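Side-chain contacts in uncharacterized ATP-binding protein MJ1010 (Methanocaldococcus jannaschii DSM 2661, PDB 3BJO), which is of unknown function but probably binds ATP and carries a C-terminal domain related to helix-turn-helix proteins: residues A[30-35]-A[39-44]; A[56-61]-A[94-99]; A[71-74]-A[78-81]. All blocks are in the same frame, centred on the assembly; numbering follows the deposited sequence.

Interaction 1 (A[30-35]-A[39-44])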
loop_
_atom_site.group_PDB
_atom_site.type_symbol
_atom_site.label_atom_id
_atom_site.label_comp_id
_atom_site.label_asym_id
_atom_site.label_seq_id
_atom_site.Cartn_x
_atom_site.Cartn_y
_atom_site.Cartn_z
ATOM N N LYS A 30 16.115 2.999 -1.878
ATOM C CA LYS A 30 15.237 4.158 -2.050
ATOM C C LYS A 30 14.670 4.106 -3.466
ATOM O O LYS A 30 15.381 4.453 -4.430
ATOM C CB LYS A 30 16.003 5.457 -1.867
ATOM C CG LYS A 30 16.612 5.674 -0.513
ATOM C CD LYS A 30 17.488 6.941 -0.581
ATOM C CE LYS A 30 17.934 7.434 0.805
ATOM N NZ LYS A 30 18.623 6.389 1.648
ATOM N N PRO A 31 13.388 3.669 -3.615
ATOM C CA PRO A 31 12.881 3.500 -4.984
ATOM C C PRO A 31 13.008 4.785 -5.786
ATOM O O PRO A 31 12.831 5.895 -5.252
ATOM C CB PRO A 31 11.395 3.161 -4.783
ATOM C CG PRO A 31 11.346 2.529 -3.364
ATOM C CD PRO A 31 12.383 3.295 -2.590
ATOM N N LYS A 32 13.310 4.614 -7.063
ATOM C CA LYS A 32 13.267 5.712 -8.026
ATOM C C LYS A 32 11.999 5.532 -8.846
ATOM O O LYS A 32 11.803 4.519 -9.512
ATOM C CB LYS A 32 14.545 5.723 -8.872
ATOM C CG LYS A 32 15.753 6.411 -8.144
ATOM C CD LYS A 32 17.117 5.879 -8.648
ATOM C CE LYS A 32 18.245 6.066 -7.555
ATOM N NZ LYS A 32 17.862 5.617 -6.103
ATOM N N VAL A 33 11.094 6.490 -8.715
ATOM C CA VAL A 33 9.769 6.478 -9.346
ATOM C C VAL A 33 9.758 7.325 -10.628
ATOM O O VAL A 33 10.121 8.504 -10.618
ATOM C CB VAL A 33 8.704 7.081 -8.355
ATOM C CG1 VAL A 33 7.292 6.772 -8.827
ATOM C CG2 VAL A 33 8.919 6.547 -6.921
ATOM N N ASN A 34 9.319 6.714 -11.717
ATOM C CA ASN A 34 9.188 7.371 -13.027
ATOM C C ASN A 34 7.793 7.973 -13.199
ATOM O O ASN A 34 6.789 7.256 -13.112
ATOM C CB ASN A 34 9.427 6.347 -14.157
ATOM C CG ASN A 34 10.889 5.901 -14.255
ATOM O OD1 ASN A 34 11.755 6.363 -13.505
ATOM N ND2 ASN A 34 11.170 5.021 -15.202
ATOM N N ILE A 35 7.729 9.284 -13.402
ATOM C CA ILE A 35 6.462 9.951 -13.704
ATOM C C ILE A 35 6.704 10.812 -14.943
ATOM O O ILE A 35 7.207 11.959 -14.854
ATOM C CB ILE A 35 5.913 10.789 -12.497
ATOM C CG1 ILE A 35 5.666 9.886 -11.282
ATOM C CG2 ILE A 35 4.618 11.527 -12.904
ATOM C CD1 ILE A 35 5.533 10.638 -10.014
ATOM N N ILE A 39 12.075 11.640 -12.620
ATOM C CA ILE A 39 12.578 10.519 -11.846
ATOM C C ILE A 39 12.755 10.959 -10.392
ATOM O O ILE A 39 13.563 11.827 -10.102
ATOM C CB ILE A 39 13.891 10.003 -12.415
ATOM C CG1 ILE A 39 13.665 9.484 -13.849
ATOM C CG2 ILE A 39 14.443 8.923 -11.508
ATOM C CD1 ILE A 39 14.927 9.437 -14.714
ATOM N N ILE A 40 11.993 10.358 -9.494
ATOM C CA ILE A 40 11.914 10.853 -8.121
ATOM C C ILE A 40 12.217 9.752 -7.108
ATOM O O ILE A 40 11.605 8.656 -7.108
ATOM C CB ILE A 40 10.534 11.512 -7.813
ATOM C CG1 ILE A 40 10.327 12.783 -8.664
ATOM C CG2 ILE A 40 10.452 11.861 -6.307
ATOM C CD1 ILE A 40 8.860 13.251 -8.765
ATOM N N GLU A 41 13.167 10.060 -6.240
ATOM C CA GLU A 41 13.577 9.130 -5.220
ATOM C C GLU A 41 12.704 9.332 -4.013
ATOM O O GLU A 41 12.472 10.479 -3.580
ATOM C CB GLU A 41 15.035 9.403 -4.839
ATOM C CG GLU A 41 15.656 8.370 -3.928
ATOM C CD GLU A 41 17.112 8.687 -3.666
ATOM O OE1 GLU A 41 17.985 8.015 -4.268
ATOM O OE2 GLU A 41 17.363 9.636 -2.889
ATOM N N ILE A 42 12.212 8.219 -3.477
ATOM C CA ILE A 42 11.464 8.236 -2.230
ATOM C C ILE A 42 12.085 7.245 -1.265
ATOM O O ILE A 42 12.907 6.421 -1.665
ATOM C CB ILE A 42 9.936 7.864 -2.441
ATOM C CG1 ILE A 42 9.782 6.472 -3.060
ATOM C CG2 ILE A 42 9.228 8.932 -3.311
ATOM C CD1 ILE A 42 8.368 6.056 -3.285
ATOM N N ARG A 43 11.614 7.317 -0.018
ATOM C CA ARG A 43 12.193 6.646 1.142
ATOM C C ARG A 43 11.147 5.794 1.820
ATOM O O ARG A 43 9.960 6.135 1.824
ATOM C CB ARG A 43 12.631 7.695 2.192
ATOM C CG ARG A 43 13.637 8.686 1.754
ATOM C CD ARG A 43 14.125 9.501 3.002
ATOM N NE ARG A 43 13.049 10.416 3.441
ATOM C CZ ARG A 43 12.692 10.668 4.709
ATOM N NH1 ARG A 43 13.285 10.068 5.745
ATOM N NH2 ARG A 43 11.705 11.519 4.939
ATOM N N LYS A 44 11.603 4.707 2.433
ATOM C CA LYS A 44 10.754 3.841 3.264
ATOM C C LYS A 44 9.872 4.657 4.188
ATOM O O LYS A 44 8.672 4.392 4.299
ATOM C CB LYS A 44 11.586 2.919 4.132
ATOM C CG LYS A 44 10.717 1.772 4.705
ATOM C CD LYS A 44 11.506 0.819 5.564
ATOM C CE LYS A 44 10.596 -0.299 6.091
ATOM N NZ LYS A 44 11.354 -1.272 6.958
#
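Val33 and Ile40 face each other as an antiparallel hydrogen-bonded pair in a short beta hairpin, strands 32-35 and 38-41. Val33 N gives a nearly straight bond to Ile40 O at 2.7 Å. Ile40 N returns one to Val33 O at 2.9 Å. Ile42 N to Pro31 O, 3.0 Å, carries the pairing beyond the strands. The tight part is apolar and turns to helix 67-75. Ile42 CD1 meets Val33 CG2 at 3.7 Å, the two side chains crossing at a slant. The first torsion of Ile42 sets CG1 between the backbone N and the carbonyl carbon (chi1 59°), where it also approaches Pro31 CB at 4.1 Å. Tyr72 of the helix packs on Pro31 and Ile42.

The face with Lys32, Glu41, Asn34 and Ile39 is exposed and mostly polar. Lys32 and Glu41 lie alongside each other, pointing the same way, and Lys32 NZ forms a salt bridge to Glu41 OE1 at 3.0 Å on its anti lone pair. The same ammonium makes a weak bond to Lys30 O. Lys30 gives only its aliphatic part to the contact: CD is 3.6 Å from Glu41 OE2, while NZ leads away. Asn34 OD1 lies 3.7 Å from Ile39 CG1. Backbone bonds hold the strands together, and Pro31, Val33, Ile40 and Ile42 seat the hairpin on helix 67-75. At the exposed face Glu41 probably offsets the charge of Lys32.

Interaction 2 (A[56-61]-A[94-99]). With FMT (formic acid), chain B.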
loop_
_atom_site.group_PDB
_atom_site.type_symbol
_atom_site.label_atom_id
_atom_site.label_comp_id
_atom_site.label_asym_id
_atom_site.label_seq_id
_atom_site.Cartn_x
_atom_site.Cartn_y
_atom_site.Cartn_z
ATOM N N GLY A 56 -6.916 3.876 9.911
ATOM C CA GLY A 56 -8.226 4.203 10.391
ATOM C C GLY A 56 -9.273 4.569 9.350
ATOM O O GLY A 56 -10.362 5.010 9.720
ATOM N N LYS A 57 -8.966 4.405 8.062
ATOM C CA LYS A 57 -9.890 4.828 7.020
ATOM C C LYS A 57 -9.586 4.143 5.715
ATOM O O LYS A 57 -8.429 4.118 5.298
ATOM C CB LYS A 57 -9.812 6.333 6.826
ATOM C CG LYS A 57 -11.105 6.918 6.318
ATOM C CD LYS A 57 -10.871 8.367 5.904
ATOM C CE LYS A 57 -12.179 9.059 5.531
ATOM N NZ LYS A 57 -13.085 8.223 4.694
ATOM N N TYR A 58 -10.614 3.580 5.067
ATOM C CA TYR A 58 -10.384 2.744 3.890
ATOM C C TYR A 58 -9.981 3.593 2.701
ATOM O O TYR A 58 -9.164 3.183 1.899
ATOM C CB TYR A 58 -11.625 1.889 3.548
ATOM C CG TYR A 58 -11.432 0.847 2.459
ATOM C CD1 TYR A 58 -10.676 -0.279 2.684
ATOM C CD2 TYR A 58 -12.078 0.966 1.226
ATOM C CE1 TYR A 58 -10.511 -1.287 1.682
ATOM C CE2 TYR A 58 -11.937 -0.028 0.213
ATOM C CZ TYR A 58 -11.139 -1.145 0.456
ATOM O OH TYR A 58 -10.970 -2.128 -0.522
ATOM N N GLU A 59 -10.519 4.802 2.627
ATOM C CA GLU A 59 -10.356 5.642 1.453
ATOM C C GLU A 59 -9.655 6.942 1.809
ATOM O O GLU A 59 -10.142 7.709 2.647
ATOM C CB GLU A 59 -11.722 5.936 0.816
ATOM C CG GLU A 59 -11.632 6.721 -0.495
ATOM C CD GLU A 59 -13.005 6.980 -1.153
ATOM O OE1 GLU A 59 -14.053 6.954 -0.447
ATOM O OE2 GLU A 59 -13.026 7.239 -2.384
ATOM N N ILE A 60 -8.519 7.186 1.158
ATOM C CA ILE A 60 -7.641 8.322 1.514
ATOM C C ILE A 60 -7.453 9.352 0.389
ATOM O O ILE A 60 -7.195 9.000 -0.746
ATOM C CB ILE A 60 -6.265 7.834 2.025
ATOM C CG1 ILE A 60 -6.411 7.045 3.356
ATOM C CG2 ILE A 60 -5.241 9.032 2.226
ATOM C CD1 ILE A 60 -6.997 7.863 4.552
ATOM N N GLU A 61 -7.554 10.623 0.729
ATOM C CA GLU A 61 -7.323 11.709 -0.253
ATOM C C GLU A 61 -5.892 11.783 -0.781
ATOM O O GLU A 61 -4.924 11.788 0.013
ATOM C CB GLU A 61 -7.721 13.028 0.368
ATOM C CG GLU A 61 -9.258 13.168 0.489
ATOM C CD GLU A 61 -9.669 14.270 1.410
ATOM O OE1 GLU A 61 -8.796 14.922 1.992
ATOM O OE2 GLU A 61 -10.877 14.496 1.564
ATOM N N LEU A 94 -7.807 -7.530 1.752
ATOM C CA LEU A 94 -6.643 -8.282 2.290
ATOM C C LEU A 94 -5.491 -7.308 2.492
ATOM O O LEU A 94 -4.787 -7.387 3.498
ATOM C CB LEU A 94 -6.172 -9.400 1.330
ATOM C CG LEU A 94 -7.168 -10.468 0.837
ATOM C CD1 LEU A 94 -6.540 -11.415 -0.233
ATOM C CD2 LEU A 94 -7.661 -11.327 2.034
ATOM N N VAL A 95 -5.296 -6.408 1.510
ATOM C CA VAL A 95 -4.268 -5.387 1.607
ATOM C C VAL A 95 -4.611 -4.493 2.800
ATOM O O VAL A 95 -3.744 -4.238 3.615
ATOM C CB VAL A 95 -4.075 -4.563 0.279
ATOM C CG1 VAL A 95 -3.066 -3.452 0.529
ATOM C CG2 VAL A 95 -3.592 -5.493 -0.927
ATOM N N TRP A 96 -5.864 -4.018 2.900
ATOM C CA TRP A 96 -6.268 -3.193 4.057
ATOM C C TRP A 96 -5.969 -3.842 5.399
ATOM O O TRP A 96 -5.354 -3.233 6.300
ATOM C CB TRP A 96 -7.754 -2.813 3.976
ATOM C CG TRP A 96 -8.141 -1.654 4.862
ATOM C CD1 TRP A 96 -7.429 -0.490 5.083
ATOM C CD2 TRP A 96 -9.341 -1.534 5.627
ATOM N NE1 TRP A 96 -8.119 0.338 5.956
ATOM C CE2 TRP A 96 -9.289 -0.272 6.305
ATOM C CE3 TRP A 96 -10.461 -2.368 5.812
ATOM C CZ2 TRP A 96 -10.329 0.183 7.144
ATOM C CZ3 TRP A 96 -11.476 -1.932 6.671
ATOM C CH2 TRP A 96 -11.403 -0.667 7.325
ATOM N N ASN A 97 -6.441 -5.082 5.553
ATOM C CA ASN A 97 -6.206 -5.801 6.777
ATOM C C ASN A 97 -4.700 -5.883 7.069
ATOM O O ASN A 97 -4.269 -5.696 8.197
ATOM C CB ASN A 97 -6.785 -7.211 6.698
ATOM C CG ASN A 97 -6.540 -7.990 7.978
ATOM O OD1 ASN A 97 -7.091 -7.652 9.040
ATOM N ND2 ASN A 97 -5.625 -8.980 7.904
ATOM N N ALA A 98 -3.897 -6.203 6.058
ATOM C CA ALA A 98 -2.453 -6.324 6.270
ATOM C C ALA A 98 -1.856 -4.987 6.794
ATOM O O ALA A 98 -1.092 -4.946 7.778
ATOM C CB ALA A 98 -1.812 -6.783 4.972
ATOM N N ILE A 99 -2.210 -3.872 6.161
ATOM C CA ILE A 99 -1.768 -2.576 6.662
ATOM C C ILE A 99 -2.098 -2.387 8.173
ATOM O O ILE A 99 -1.247 -1.959 8.986
ATOM C CB ILE A 99 -2.385 -1.404 5.832
ATOM C CG1 ILE A 99 -1.798 -1.382 4.419
ATOM C CG2 ILE A 99 -2.209 -0.025 6.563
ATOM C CD1 ILE A 99 -2.677 -0.580 3.414
HETATM C C FMT B . -9.568 11.319 3.704
HETATM O O1 FMT B . -8.373 11.265 3.404
HETATM O O2 FMT B . -10.466 10.816 3.040
#
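The Tyr58 and Trp96 rings form a T-shaped (edge-to-face) pair, with the edge of Tyr58 toward one face of Trp96. The pair joins residues 56-61, which run into strand 60-61, to helix 93-102 in a domain whose topology is consistent with a winged helix. Tyr58 itself lies in the loop just before that strand. Tyr58 CD1 stands above the indole, offset toward the rim, and is 3.5 Å from Trp96 CD2 and 3.6 Å from Trp96 CG. The Tyr58 ring and the five-membered ring of Trp96 have centroids 5.0 Å apart and planes at 83°. At the edge of the tyrosine ring, in its plane, lies Trp96 CB, 3.9 Å from Tyr58 CE1. The indole reaches across because CG of Trp96 is anti to the backbone N (chi1 -162°).

Other parts of the chain complete the cluster. Phe93 meets the Tyr58 ring, Lys100 makes a cation-pi contact with Trp96, and Pro90 touches both aromatic residues. Lys57 O is 3.8 Å from Trp96 NE1, but the hydrogen bond of that nitrogen goes to Phe54 O, and that bond helps to hold the rotation of the indole. A leucine in place of Trp96 would probably leave the edge of Tyr58 without its aromatic face and Phe54 O without this donor. The contact lies at the surface, and both aromatic residues remain partly exposed.

A formate, probably from the crystallisation liquor, sits by the strand and also bonds Lys64 NZ. Glu61 N donates to formate O1 at 2.9 Å, almost straight at 176°.

Interaction 3 (A[71-74]-A[78-81])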
loop_
_atom_site.group_PDB
_atom_site.type_symbol
_atom_site.label_atom_id
_atom_site.label_comp_id
_atom_site.label_asym_id
_atom_site.label_seq_id
_atom_site.Cartn_x
_atom_site.Cartn_y
_atom_site.Cartn_z
ATOM N N VAL A 71 2.056 7.017 -6.519
ATOM C CA VAL A 71 2.325 6.358 -7.823
ATOM C C VAL A 71 3.119 5.045 -7.627
ATOM O O VAL A 71 2.809 4.022 -8.247
ATOM C CB VAL A 71 3.050 7.274 -8.795
ATOM C CG1 VAL A 71 3.716 6.465 -9.956
ATOM C CG2 VAL A 71 2.059 8.295 -9.371
ATOM N N TYR A 72 4.133 5.082 -6.758
ATOM C CA TYR A 72 4.895 3.867 -6.448
ATOM C C TYR A 72 3.956 2.808 -5.869
ATOM O O TYR A 72 4.001 1.655 -6.277
ATOM C CB TYR A 72 6.064 4.205 -5.485
ATOM C CG TYR A 72 6.910 3.012 -5.043
ATOM C CD1 TYR A 72 7.842 2.432 -5.895
ATOM C CD2 TYR A 72 6.750 2.457 -3.777
ATOM C CE1 TYR A 72 8.617 1.307 -5.477
ATOM C CE2 TYR A 72 7.505 1.347 -3.364
ATOM C CZ TYR A 72 8.427 0.796 -4.223
ATOM O OH TYR A 72 9.130 -0.298 -3.804
ATOM N N LEU A 73 3.082 3.212 -4.937
ATOM C CA LEU A 73 2.228 2.254 -4.210
ATOM C C LEU A 73 1.131 1.668 -5.125
ATOM O O LEU A 73 0.674 0.553 -4.926
ATOM C CB LEU A 73 1.580 2.945 -3.005
ATOM C CG LEU A 73 2.511 3.318 -1.825
ATOM C CD1 LEU A 73 1.780 4.220 -0.815
ATOM C CD2 LEU A 73 2.938 2.055 -1.127
ATOM N N VAL A 74 0.728 2.436 -6.141
ATOM C CA VAL A 74 -0.166 1.928 -7.172
ATOM C C VAL A 74 0.608 0.988 -8.098
ATOM O O VAL A 74 0.159 -0.104 -8.366
ATOM C CB VAL A 74 -0.871 3.090 -7.958
ATOM C CG1 VAL A 74 -1.741 2.517 -9.137
ATOM C CG2 VAL A 74 -1.734 3.900 -6.989
ATOM N N ILE A 78 -0.355 -2.041 -4.314
ATOM C CA ILE A 78 -0.777 -1.895 -2.927
ATOM C C ILE A 78 -2.079 -1.106 -2.880
ATOM O O ILE A 78 -2.957 -1.406 -2.074
ATOM C CB ILE A 78 0.316 -1.176 -2.038
ATOM C CG1 ILE A 78 1.714 -1.828 -2.202
ATOM C CG2 ILE A 78 -0.109 -1.154 -0.565
ATOM C CD1 ILE A 78 1.809 -3.297 -1.827
ATOM N N LEU A 79 -2.180 -0.080 -3.726
ATOM C CA LEU A 79 -3.289 0.876 -3.696
ATOM C C LEU A 79 -3.905 0.985 -5.087
ATOM O O LEU A 79 -3.236 0.703 -6.063
ATOM C CB LEU A 79 -2.730 2.243 -3.289
ATOM C CG LEU A 79 -2.734 2.698 -1.809
ATOM C CD1 LEU A 79 -2.756 1.656 -0.748
ATOM C CD2 LEU A 79 -1.678 3.716 -1.537
ATOM N N PHE A 80 -5.184 1.384 -5.159
ATOM C CA PHE A 80 -5.835 1.854 -6.372
ATOM C C PHE A 80 -6.047 3.339 -6.292
ATOM O O PHE A 80 -6.353 3.842 -5.222
ATOM C CB PHE A 80 -7.247 1.253 -6.529
ATOM C CG PHE A 80 -7.275 -0.119 -7.108
ATOM C CD1 PHE A 80 -6.571 -0.413 -8.269
ATOM C CD2 PHE A 80 -8.037 -1.129 -6.490
ATOM C CE1 PHE A 80 -6.601 -1.724 -8.805
ATOM C CE2 PHE A 80 -8.101 -2.439 -7.017
ATOM C CZ PHE A 80 -7.376 -2.746 -8.169
ATOM N N LEU A 81 -5.946 4.011 -7.443
ATOM C CA LEU A 81 -6.173 5.458 -7.573
ATOM C C LEU A 81 -7.496 5.746 -8.284
ATOM O O LEU A 81 -7.795 5.115 -9.298
ATOM C CB LEU A 81 -5.040 6.098 -8.382
ATOM C CG LEU A 81 -5.060 7.614 -8.674
ATOM C CD1 LEU A 81 -5.062 8.450 -7.361
ATOM C CD2 LEU A 81 -3.863 7.981 -9.534
#
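Leu73 O accepts from two backbone donors, Ile78 N at 2.9 Å and Leu79 N at 3.2 Å. They tie the C-terminal part of helix 67-75 to the start of strand 79-82, a helix-to-strand turn in a fold consistent with a winged helix. Ile78 N lies nearly along the C=O axis (177°). Leu79 N comes from above the carbonyl plane, 51° out of it, so the two donors meet the oxygen from different directions. The carbonyl lies near the helix C-terminus, where the helix dipole would probably make it a better acceptor.

Beside the turn the side chains pack. Leu73 and Leu79 lie side by side, pointing the same way, with Leu73 CD1 3.6 Å from Leu79 CD2. Leu73 CD2 also approaches Ile78 CG1 at 4.2 Å. All three leucine and isoleucine side chains are buried, and helix 44-52 touches them through Ile47 and Leu51. Val74 bridges to the strand further along. Its CG2, anti to the carbonyl carbon with CG1 anti to the backbone N (chi1 176°), lies 4.2 Å from both Leu79 CB and Leu81 CB. Val74 and Leu81 each also touch Leu88 of the neighbouring strand. Leu79 O is bonded by Gln91 NE2 and, in addition, takes a CA-H...O contact from Val74 CA at 3.5 Å.

Interaction 1 closes before interaction 2 opens, and interaction 3 is nested inside the loop that interaction 2 closes. Interactions 1 and 2 sit on opposite sides of the chain's centre, their centres about 22 Å apart and nearest atoms about 12 Å apart. Interaction 3 lies between and touches both. Pro31, Val33 and Ile42 pack on Tyr72 and Val71 of helix 67-75. Strands 60-61 and 79-82 are the outer strands of one three-stranded sheet, with 87-90 between them. Helix 67-75 and the turn after it connect the hairpin with the sheet, and Ile78 of that turn meets Val95 of helix 93-102, all within one family domain.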